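Local coordinates for peptidase M28 (Shewanella amazonensis SB2B, PDB 3IIB), which probably acts as a zinc-dependent metallopeptidase of family M28, with dipeptidase or carboxypeptidase activity and a homodimer as its active form, at residues I170-M181 and A199-N210; P89-I99 and R180-Y189. All coordinates share one frame; numbering follows the deposited sequence.

Contacts 1 and 2 lie on the same side of the chain's centre, their centres 11 Å apart, and both build on one mixed sheet. Strand 198-201 sits between the other two strands involved, parallel to 168-172 in contact 1 and antiparallel to 88-94, which carries contact 2. Along the chain the segments alternate: 89-99 comes first, then 170-181 running on into 180-189, then 199-210. Arg180 and Met181 are common to both contacts, and a hydrogen bond between the Asp177 and His183 side chains ties the two halves of the loop together. That loop touches the second subunit around His178 to Met181 and approaches the zinc ligand His402 further on, consistent with a link between dimerisation and the active site.

Contact 1: I170-M181 and A199-N210; sequences IIRSIGTDHDRM and AAISNPDADLIN
Ile170 to Arg172 pair in parallel with Ala199 to Ile201, and Ile171 takes part through both its N, bonded to Ala199 O, and its O, 2.8 Å from Ile201 N. Strand 199-201 runs on into helix 203-210, N-capped by Ser202, whose OG accepts from Asp205 N. Arg172 extends over the start of the helix with CG anti to its N (chi1 177°) and a bend at chi3, laying its guanidinium flat on Ala206 CB, 3.4 Å from CZ. Its edge is gripped all round: NH1 meets a lone pair of Asn203 OD1 at 2.9 Å, NH1 and NH2 converge on Asp207 OD1 from one face of the carboxylate, and NE pairs with Asp135, which together should stop the group turning. Arg180 takes Asp205 side-on, the two planes 60° apart: NE comes from above the carboxylate to OD2 at 2.9 Å, while NH2 uses the syn lone pair of OD1. OD2 also receives Ser202 OG on that same face, and Arg180 NH1 goes on to Glu263 O of the second subunit. Back at the strand end, Ile201 O accepts twice from Ser173, from its N and from OG, the latter 2.7 Å away and 58° above the carbonyl plane.

Contact 2: P89-I99 and R180-Y189; sequences PLVVTALGGSI and RMAHTGMMRY
Met187, a selenomethionine, reaches across to Leu95 and Gly96, and its backbone N bonds to Gly96 O. Its CB stands 4.1 Å from Gly96 O; the next atom, CG, is flanked by backbone N and C (chi1 55°), which brings it to 3.1 Å from Gly96 O and against Leu95 CB. SE continues past Leu95 CB, and CE finishes over the rim of one face of the Tyr189 ring. That ring lays CE2 near Gly97 O and points its hydroxyl at Ile99, where OH accepts from Ile99 N at 3.0 Å, the donor in the ring plane, and also bonds to Ile196 O. With a phenylalanine at Tyr189, lacking that hydroxyl, Ile99 N and Ile196 O would probably lose the partner that joins them. Further back, Thr184 OG1 donates to Ala94 O at 2.8 Å in the carbonyl plane, Thr93 CG2 packs on Ala182 CB at 3.6 Å, and Val91 CG2 sits over the centre of the Arg180 guanidinium. Gly96 N bonds to Gly185 O. The loop, bonded through the Thr184 backbone to the zinc ligand His402, docks on a type II beta turn, Leu95 to Ser98, with Gly97 in the third position at positive phi.

Contact 1: I170-M181 and A199-N210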
loop_
_atom_site.group_PDB
_atom_site.type_symbol
_atom_site.label_atom_id
_atom_site.label_comp_id
_atom_site.label_asym_id
_atom_site.label_seq_id
_atom_site.Cartn_x
_atom_site.Cartn_y
_atom_site.Cartn_z
ATOM N N ILE A 170 -9.331 18.517 4.957
ATOM C CA ILE A 170 -8.664 17.240 4.759
ATOM C C ILE A 170 -8.982 16.351 5.936
ATOM O O ILE A 170 -9.053 16.825 7.070
ATOM C CB ILE A 170 -7.115 17.355 4.601
ATOM C CG1 ILE A 170 -6.508 18.230 5.681
ATOM C CG2 ILE A 170 -6.739 17.897 3.159
ATOM C CD1 ILE A 170 -4.929 18.046 5.869
ATOM N N ILE A 171 -9.125 15.058 5.666
ATOM C CA ILE A 171 -9.310 14.088 6.730
ATOM C C ILE A 171 -8.237 12.995 6.692
ATOM O O ILE A 171 -7.724 12.622 5.628
ATOM C CB ILE A 171 -10.734 13.438 6.720
ATOM C CG1 ILE A 171 -10.944 12.477 5.532
ATOM C CG2 ILE A 171 -11.817 14.524 6.874
ATOM C CD1 ILE A 171 -12.283 11.686 5.622
ATOM N N ARG A 172 -7.899 12.473 7.860
ATOM C CA ARG A 172 -7.245 11.183 7.903
ATOM C C ARG A 172 -8.186 10.151 7.310
ATOM O O ARG A 172 -9.332 10.005 7.746
ATOM C CB ARG A 172 -6.907 10.762 9.333
ATOM C CG ARG A 172 -6.276 9.352 9.455
ATOM C CD ARG A 172 -6.063 8.957 10.925
ATOM N NE ARG A 172 -5.009 9.735 11.563
ATOM C CZ ARG A 172 -3.717 9.404 11.566
ATOM N NH1 ARG A 172 -3.287 8.261 10.979
ATOM N NH2 ARG A 172 -2.841 10.195 12.178
ATOM N N SER A 173 -7.678 9.440 6.307
ATOM C CA SER A 173 -8.431 8.391 5.630
ATOM C C SER A 173 -9.123 7.497 6.627
ATOM O O SER A 173 -8.536 7.122 7.669
ATOM C CB SER A 173 -7.511 7.551 4.759
ATOM O OG SER A 173 -7.207 8.225 3.534
ATOM N N ILE A 174 -10.374 7.143 6.294
ATOM C CA ILE A 174 -11.181 6.287 7.133
ATOM C C ILE A 174 -10.768 4.842 6.836
ATOM O O ILE A 174 -11.440 4.105 6.108
ATOM C CB ILE A 174 -12.710 6.515 6.962
ATOM C CG1 ILE A 174 -13.057 8.007 6.994
ATOM C CG2 ILE A 174 -13.466 5.702 8.050
ATOM C CD1 ILE A 174 -12.619 8.737 8.287
ATOM N N GLY A 175 -9.623 4.466 7.401
ATOM C CA GLY A 175 -8.960 3.207 7.041
ATOM C C GLY A 175 -8.179 2.734 8.213
ATOM O O GLY A 175 -7.784 3.535 9.062
ATOM N N THR A 176 -7.955 1.434 8.256
ATOM C CA THR A 176 -7.202 0.822 9.321
ATOM C C THR A 176 -5.744 0.513 8.938
ATOM O O THR A 176 -4.967 0.035 9.790
ATOM C CB THR A 176 -7.889 -0.475 9.746
ATOM O OG1 THR A 176 -8.191 -1.251 8.565
ATOM C CG2 THR A 176 -9.165 -0.182 10.494
ATOM N N ASP A 177 -5.362 0.771 7.693
ATOM C CA ASP A 177 -3.981 0.542 7.253
ATOM C C ASP A 177 -3.007 1.639 7.692
ATOM O O ASP A 177 -3.412 2.731 8.069
ATOM C CB ASP A 177 -3.976 0.552 5.745
ATOM C CG ASP A 177 -4.442 1.866 5.198
ATOM O OD1 ASP A 177 -5.673 2.103 5.291
ATOM O OD2 ASP A 177 -3.570 2.653 4.733
ATOM N N HIS A 178 -1.701 1.361 7.585
ATOM C CA HIS A 178 -0.696 2.432 7.581
ATOM C C HIS A 178 0.038 2.402 6.237
ATOM O O HIS A 178 1.261 2.522 6.155
ATOM C CB HIS A 178 0.259 2.353 8.792
ATOM C CG HIS A 178 0.990 1.062 8.928
ATOM N ND1 HIS A 178 2.354 0.948 8.738
ATOM C CD2 HIS A 178 0.565 -0.167 9.307
ATOM C CE1 HIS A 178 2.724 -0.303 8.935
ATOM N NE2 HIS A 178 1.660 -1.000 9.293
ATOM N N ASP A 179 -0.736 2.210 5.168
ATOM C CA ASP A 179 -0.202 2.339 3.812
ATOM C C ASP A 179 -0.413 3.741 3.262
ATOM O O ASP A 179 -1.287 4.492 3.711
ATOM C CB ASP A 179 -0.873 1.343 2.906
ATOM C CG ASP A 179 -0.544 -0.075 3.243
ATOM O OD1 ASP A 179 0.653 -0.373 3.526
ATOM O OD2 ASP A 179 -1.495 -0.902 3.253
ATOM N N ARG A 180 0.414 4.079 2.276
ATOM C CA ARG A 180 0.378 5.372 1.612
ATOM C C ARG A 180 -0.737 5.337 0.565
ATOM O O ARG A 180 -0.504 5.510 -0.642
ATOM C CB ARG A 180 1.733 5.705 1.025
ATOM C CG ARG A 180 1.884 7.172 0.728
ATOM C CD ARG A 180 2.414 7.896 1.942
ATOM N NE ARG A 180 2.500 9.335 1.717
ATOM C CZ ARG A 180 3.481 9.942 1.060
ATOM N NH1 ARG A 180 4.491 9.258 0.545
ATOM N NH2 ARG A 180 3.451 11.267 0.940
HETATM N N MSE A 181 -1.966 5.155 1.065
HETATM C CA MSE A 181 -3.151 5.006 0.245
HETATM C C MSE A 181 -4.185 5.984 0.836
HETATM O O MSE A 181 -4.455 5.956 2.051
HETATM C CB MSE A 181 -3.704 3.575 0.362
HETATM C CG MSE A 181 -2.761 2.507 -0.141
HETATM SE SE MSE A 181 -2.838 2.307 -2.034
HETATM C CE MSE A 181 -2.149 3.864 -2.840
ATOM N N ALA A 199 -10.951 16.381 0.863
ATOM C CA ALA A 199 -10.041 15.326 0.481
ATOM C C ALA A 199 -9.655 14.498 1.690
ATOM O O ALA A 199 -9.736 14.965 2.823
ATOM C CB ALA A 199 -8.801 15.924 -0.152
ATOM N N ALA A 200 -9.267 13.262 1.423
ATOM C CA ALA A 200 -8.663 12.366 2.418
ATOM C C ALA A 200 -7.179 12.209 2.107
ATOM O O ALA A 200 -6.783 12.127 0.936
ATOM C CB ALA A 200 -9.348 11.004 2.396
ATOM N N ILE A 201 -6.366 12.167 3.168
ATOM C CA ILE A 201 -4.944 11.919 3.039
ATOM C C ILE A 201 -4.639 10.569 3.650
ATOM O O ILE A 201 -5.451 10.026 4.417
ATOM C CB ILE A 201 -4.067 13.029 3.640
ATOM C CG1 ILE A 201 -4.198 13.093 5.186
ATOM C CG2 ILE A 201 -4.368 14.363 2.973
ATOM C CD1 ILE A 201 -3.432 14.261 5.857
ATOM N N SER A 202 -3.515 9.984 3.229
ATOM C CA SER A 202 -3.146 8.665 3.717
ATOM C C SER A 202 -2.904 8.745 5.197
ATOM O O SER A 202 -2.581 9.797 5.737
ATOM C CB SER A 202 -1.901 8.088 3.024
ATOM O OG SER A 202 -0.695 8.717 3.431
ATOM N N ASN A 203 -3.041 7.602 5.851
ATOM C CA ASN A 203 -2.709 7.494 7.262
ATOM C C ASN A 203 -1.279 7.945 7.629
ATOM O O ASN A 203 -1.139 8.739 8.550
ATOM C CB ASN A 203 -3.068 6.089 7.743
ATOM C CG ASN A 203 -4.503 6.019 8.235
ATOM O OD1 ASN A 203 -4.818 6.502 9.323
ATOM N ND2 ASN A 203 -5.402 5.539 7.380
ATOM N N PRO A 204 -0.231 7.534 6.860
ATOM C CA PRO A 204 1.123 8.044 7.158
ATOM C C PRO A 204 1.210 9.572 7.012
ATOM O O PRO A 204 1.898 10.235 7.764
ATOM C CB PRO A 204 1.999 7.307 6.142
ATOM C CG PRO A 204 1.247 5.980 5.935
ATOM C CD PRO A 204 -0.186 6.427 5.882
ATOM N N ASP A 205 0.479 10.137 6.047
ATOM C CA ASP A 205 0.502 11.586 5.883
ATOM C C ASP A 205 -0.152 12.333 7.076
ATOM O O ASP A 205 0.289 13.394 7.493
ATOM C CB ASP A 205 -0.183 11.964 4.559
ATOM C CG ASP A 205 0.657 11.626 3.369
ATOM O OD1 ASP A 205 1.818 12.099 3.318
ATOM O OD2 ASP A 205 0.145 10.893 2.487
ATOM N N ALA A 206 -1.202 11.755 7.635
ATOM C CA ALA A 206 -1.875 12.325 8.793
ATOM C C ALA A 206 -0.919 12.221 10.009
ATOM O O ALA A 206 -0.806 13.174 10.791
ATOM C CB ALA A 206 -3.175 11.585 9.052
ATOM N N ASP A 207 -0.182 11.091 10.103
ATOM C CA ASP A 207 0.824 10.933 11.155
ATOM C C ASP A 207 1.895 12.041 10.999
ATOM O O ASP A 207 2.374 12.595 11.977
ATOM C CB ASP A 207 1.560 9.602 11.085
ATOM C CG ASP A 207 0.685 8.424 11.370
ATOM O OD1 ASP A 207 -0.412 8.617 11.957
ATOM O OD2 ASP A 207 1.081 7.305 10.963
ATOM N N LEU A 208 2.289 12.313 9.758
ATOM C CA LEU A 208 3.326 13.311 9.493
ATOM C C LEU A 208 2.880 14.707 9.932
ATOM O O LEU A 208 3.649 15.465 10.542
ATOM C CB LEU A 208 3.699 13.317 8.011
ATOM C CG LEU A 208 4.676 14.388 7.521
ATOM C CD1 LEU A 208 6.023 14.192 8.217
ATOM C CD2 LEU A 208 4.790 14.255 5.964
ATOM N N ILE A 209 1.638 15.045 9.610
ATOM C CA ILE A 209 1.113 16.345 9.932
ATOM C C ILE A 209 1.108 16.446 11.478
ATOM O O ILE A 209 1.495 17.460 12.048
ATOM C CB ILE A 209 -0.277 16.560 9.366
ATOM C CG1 ILE A 209 -0.210 16.741 7.854
ATOM C CG2 ILE A 209 -0.922 17.811 9.998
ATOM C CD1 ILE A 209 -1.590 17.013 7.151
ATOM N N ASN A 210 0.676 15.383 12.140
ATOM C CA ASN A 210 0.640 15.354 13.606
ATOM C C ASN A 210 2.035 15.609 14.202
ATOM O O ASN A 210 2.168 16.381 15.152
ATOM C CB ASN A 210 0.123 14.016 14.136
ATOM C CG ASN A 210 -1.409 13.892 14.115
ATOM O OD1 ASN A 210 -2.155 14.884 14.050
ATOM N ND2 ASN A 210 -1.879 12.647 14.251
HETATM O O HOH W 1 -6.743 5.103 11.053
HETATM O O HOH W 2 -4.245 5.152 4.586
#

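Contact 2: P89-I99 and R180-Y189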
loop_
_atom_site.group_PDB
_atom_site.type_symbol
_atom_site.label_atom_id
_atom_site.label_comp_id
_atom_site.label_asym_id
_atom_site.label_seq_id
_atom_site.Cartn_x
_atom_site.Cartn_y
_atom_site.Cartn_z
ATOM N N PRO A 89 5.638 16.162 0.178
ATOM C CA PRO A 89 4.467 15.656 -0.558
ATOM C C PRO A 89 3.464 14.956 0.347
ATOM O O PRO A 89 3.838 14.376 1.381
ATOM C CB PRO A 89 5.067 14.619 -1.522
ATOM C CG PRO A 89 6.533 14.853 -1.523
ATOM C CD PRO A 89 6.850 15.410 -0.178
ATOM N N LEU A 90 2.197 15.080 -0.011
ATOM C CA LEU A 90 1.134 14.270 0.548
ATOM C C LEU A 90 0.500 13.376 -0.523
ATOM O O LEU A 90 0.611 13.641 -1.737
ATOM C CB LEU A 90 0.085 15.181 1.154
ATOM C CG LEU A 90 0.517 16.129 2.264
ATOM C CD1 LEU A 90 -0.551 17.217 2.475
ATOM C CD2 LEU A 90 0.854 15.407 3.599
ATOM N N VAL A 91 -0.138 12.295 -0.081
ATOM C CA VAL A 91 -0.871 11.397 -0.973
ATOM C C VAL A 91 -2.333 11.612 -0.538
ATOM O O VAL A 91 -2.700 11.412 0.623
ATOM C CB VAL A 91 -0.458 9.914 -0.866
ATOM C CG1 VAL A 91 -1.530 8.995 -1.475
ATOM C CG2 VAL A 91 0.948 9.675 -1.585
ATOM N N VAL A 92 -3.106 12.104 -1.472
ATOM C CA VAL A 92 -4.436 12.628 -1.195
ATOM C C VAL A 92 -5.381 12.075 -2.245
ATOM O O VAL A 92 -4.974 11.790 -3.368
ATOM C CB VAL A 92 -4.425 14.186 -1.212
ATOM C CG1 VAL A 92 -4.125 14.741 -2.601
ATOM C CG2 VAL A 92 -5.716 14.770 -0.713
ATOM N N THR A 93 -6.658 12.018 -1.899
ATOM C CA THR A 93 -7.701 11.827 -2.893
ATOM C C THR A 93 -8.948 12.640 -2.521
ATOM O O THR A 93 -9.259 12.822 -1.347
ATOM C CB THR A 93 -8.042 10.323 -3.049
ATOM O OG1 THR A 93 -8.773 10.132 -4.269
ATOM C CG2 THR A 93 -8.839 9.832 -1.856
ATOM N N ALA A 94 -9.675 13.102 -3.529
ATOM C CA ALA A 94 -10.910 13.828 -3.292
ATOM C C ALA A 94 -11.906 12.864 -2.638
ATOM O O ALA A 94 -11.972 11.667 -3.000
ATOM C CB ALA A 94 -11.500 14.355 -4.641
ATOM N N LEU A 95 -12.699 13.402 -1.723
ATOM C CA LEU A 95 -13.898 12.718 -1.270
ATOM C C LEU A 95 -14.904 12.720 -2.400
ATOM O O LEU A 95 -14.972 13.656 -3.184
ATOM C CB LEU A 95 -14.464 13.362 -0.000
ATOM C CG LEU A 95 -13.487 13.364 1.191
ATOM C CD1 LEU A 95 -14.223 13.860 2.483
ATOM C CD2 LEU A 95 -12.820 12.006 1.389
ATOM N N GLY A 96 -15.668 11.628 -2.499
ATOM C CA GLY A 96 -16.651 11.472 -3.551
ATOM C C GLY A 96 -17.674 12.572 -3.560
ATOM O O GLY A 96 -18.378 12.764 -2.603
ATOM N N GLY A 97 -17.760 13.279 -4.668
ATOM C CA GLY A 97 -18.645 14.411 -4.785
ATOM C C GLY A 97 -18.019 15.765 -4.478
ATOM O O GLY A 97 -18.691 16.781 -4.675
ATOM N N SER A 98 -16.746 15.808 -4.071
ATOM C CA SER A 98 -16.101 17.091 -3.774
ATOM C C SER A 98 -16.152 18.009 -4.978
ATOM O O SER A 98 -15.924 17.590 -6.125
ATOM C CB SER A 98 -14.615 16.907 -3.383
ATOM O OG SER A 98 -14.055 18.162 -3.037
ATOM N N ILE A 99 -16.358 19.291 -4.722
ATOM C CA ILE A 99 -16.111 20.298 -5.714
ATOM C C ILE A 99 -14.592 20.424 -5.915
ATOM O O ILE A 99 -13.796 19.994 -5.086
ATOM C CB ILE A 99 -16.710 21.691 -5.301
ATOM C CG1 ILE A 99 -16.058 22.251 -4.026
ATOM C CG2 ILE A 99 -18.238 21.575 -5.098
ATOM C CD1 ILE A 99 -16.288 23.790 -3.838
ATOM N N ARG A 180 0.414 4.079 2.276
ATOM C CA ARG A 180 0.378 5.372 1.612
ATOM C C ARG A 180 -0.737 5.337 0.565
ATOM O O ARG A 180 -0.504 5.510 -0.642
ATOM C CB ARG A 180 1.733 5.705 1.025
ATOM C CG ARG A 180 1.884 7.172 0.728
ATOM C CD ARG A 180 2.414 7.896 1.942
ATOM N NE ARG A 180 2.500 9.335 1.717
ATOM C CZ ARG A 180 3.481 9.942 1.060
ATOM N NH1 ARG A 180 4.491 9.258 0.545
ATOM N NH2 ARG A 180 3.451 11.267 0.940
HETATM N N MSE A 181 -1.966 5.155 1.065
HETATM C CA MSE A 181 -3.151 5.006 0.245
HETATM C C MSE A 181 -4.185 5.984 0.836
HETATM O O MSE A 181 -4.455 5.956 2.051
HETATM C CB MSE A 181 -3.704 3.575 0.362
HETATM C CG MSE A 181 -2.761 2.507 -0.141
HETATM SE SE MSE A 181 -2.838 2.307 -2.034
HETATM C CE MSE A 181 -2.149 3.864 -2.840
ATOM N N ALA A 182 -4.773 6.805 -0.046
ATOM C CA ALA A 182 -5.845 7.701 0.334
ATOM C C ALA A 182 -7.195 7.021 0.035
ATOM O O ALA A 182 -7.406 6.452 -1.063
ATOM C CB ALA A 182 -5.696 9.072 -0.335
ATOM N N HIS A 183 -8.073 7.033 1.044
ATOM C CA HIS A 183 -9.368 6.365 0.955
ATOM C C HIS A 183 -10.422 7.410 0.563
ATOM O O HIS A 183 -10.570 8.443 1.233
ATOM C CB HIS A 183 -9.794 5.756 2.282
ATOM C CG HIS A 183 -8.924 4.670 2.816
ATOM N ND1 HIS A 183 -9.422 3.423 3.156
ATOM C CD2 HIS A 183 -7.606 4.650 3.130
ATOM C CE1 HIS A 183 -8.456 2.697 3.674
ATOM N NE2 HIS A 183 -7.339 3.416 3.663
ATOM N N THR A 184 -11.129 7.145 -0.537
ATOM C CA THR A 184 -12.252 7.979 -0.960
ATOM C C THR A 184 -13.559 7.463 -0.349
ATOM O O THR A 184 -13.540 6.663 0.588
ATOM C CB THR A 184 -12.305 8.086 -2.519
ATOM O OG1 THR A 184 -13.161 9.179 -2.898
ATOM C CG2 THR A 184 -12.663 6.715 -3.249
ATOM N N GLY A 185 -14.686 7.935 -0.882
ATOM C CA GLY A 185 -16.010 7.546 -0.394
ATOM C C GLY A 185 -16.927 8.747 -0.392
ATOM O O GLY A 185 -16.470 9.902 -0.505
HETATM N N MSE A 186 -18.208 8.475 -0.254
HETATM C CA MSE A 186 -19.219 9.489 -0.471
HETATM C C MSE A 186 -19.135 10.526 0.641
HETATM O O MSE A 186 -18.829 10.233 1.832
HETATM C CB MSE A 186 -20.604 8.858 -0.511
HETATM C CG MSE A 186 -21.683 9.774 -0.887
HETATM SE SE MSE A 186 -21.535 10.145 -2.662
HETATM C CE MSE A 186 -23.364 10.788 -2.707
HETATM N N MSE A 187 -19.384 11.757 0.243
HETATM C CA MSE A 187 -19.682 12.807 1.194
HETATM C C MSE A 187 -20.863 13.595 0.644
HETATM O O MSE A 187 -21.218 13.473 -0.557
HETATM C CB MSE A 187 -18.498 13.691 1.373
HETATM C CG MSE A 187 -18.035 14.227 0.112
HETATM SE SE MSE A 187 -17.511 16.058 0.253
HETATM C CE MSE A 187 -18.965 16.773 0.913
ATOM N N ARG A 188 -21.533 14.317 1.534
ATOM C CA ARG A 188 -22.710 15.094 1.149
ATOM C C ARG A 188 -22.529 16.531 1.601
ATOM O O ARG A 188 -22.280 16.774 2.766
ATOM C CB ARG A 188 -23.989 14.560 1.821
ATOM C CG ARG A 188 -24.235 13.078 1.737
ATOM C CD ARG A 188 -25.716 12.747 1.637
ATOM N NE ARG A 188 -26.176 12.873 0.251
ATOM C CZ ARG A 188 -26.356 11.860 -0.604
ATOM N NH1 ARG A 188 -26.150 10.591 -0.246
ATOM N NH2 ARG A 188 -26.762 12.121 -1.844
ATOM N N TYR A 189 -22.708 17.460 0.676
ATOM C CA TYR A 189 -22.872 18.847 1.020
ATOM C C TYR A 189 -24.312 19.046 1.519
ATOM O O TYR A 189 -25.157 18.171 1.362
ATOM C CB TYR A 189 -22.601 19.724 -0.199
ATOM C CG TYR A 189 -21.158 19.684 -0.634
ATOM C CD1 TYR A 189 -20.143 20.095 0.224
ATOM C CD2 TYR A 189 -20.807 19.227 -1.898
ATOM C CE1 TYR A 189 -18.797 20.063 -0.172
ATOM C CE2 TYR A 189 -19.477 19.188 -2.297
ATOM C CZ TYR A 189 -18.483 19.643 -1.446
ATOM O OH TYR A 189 -17.201 19.594 -1.888
#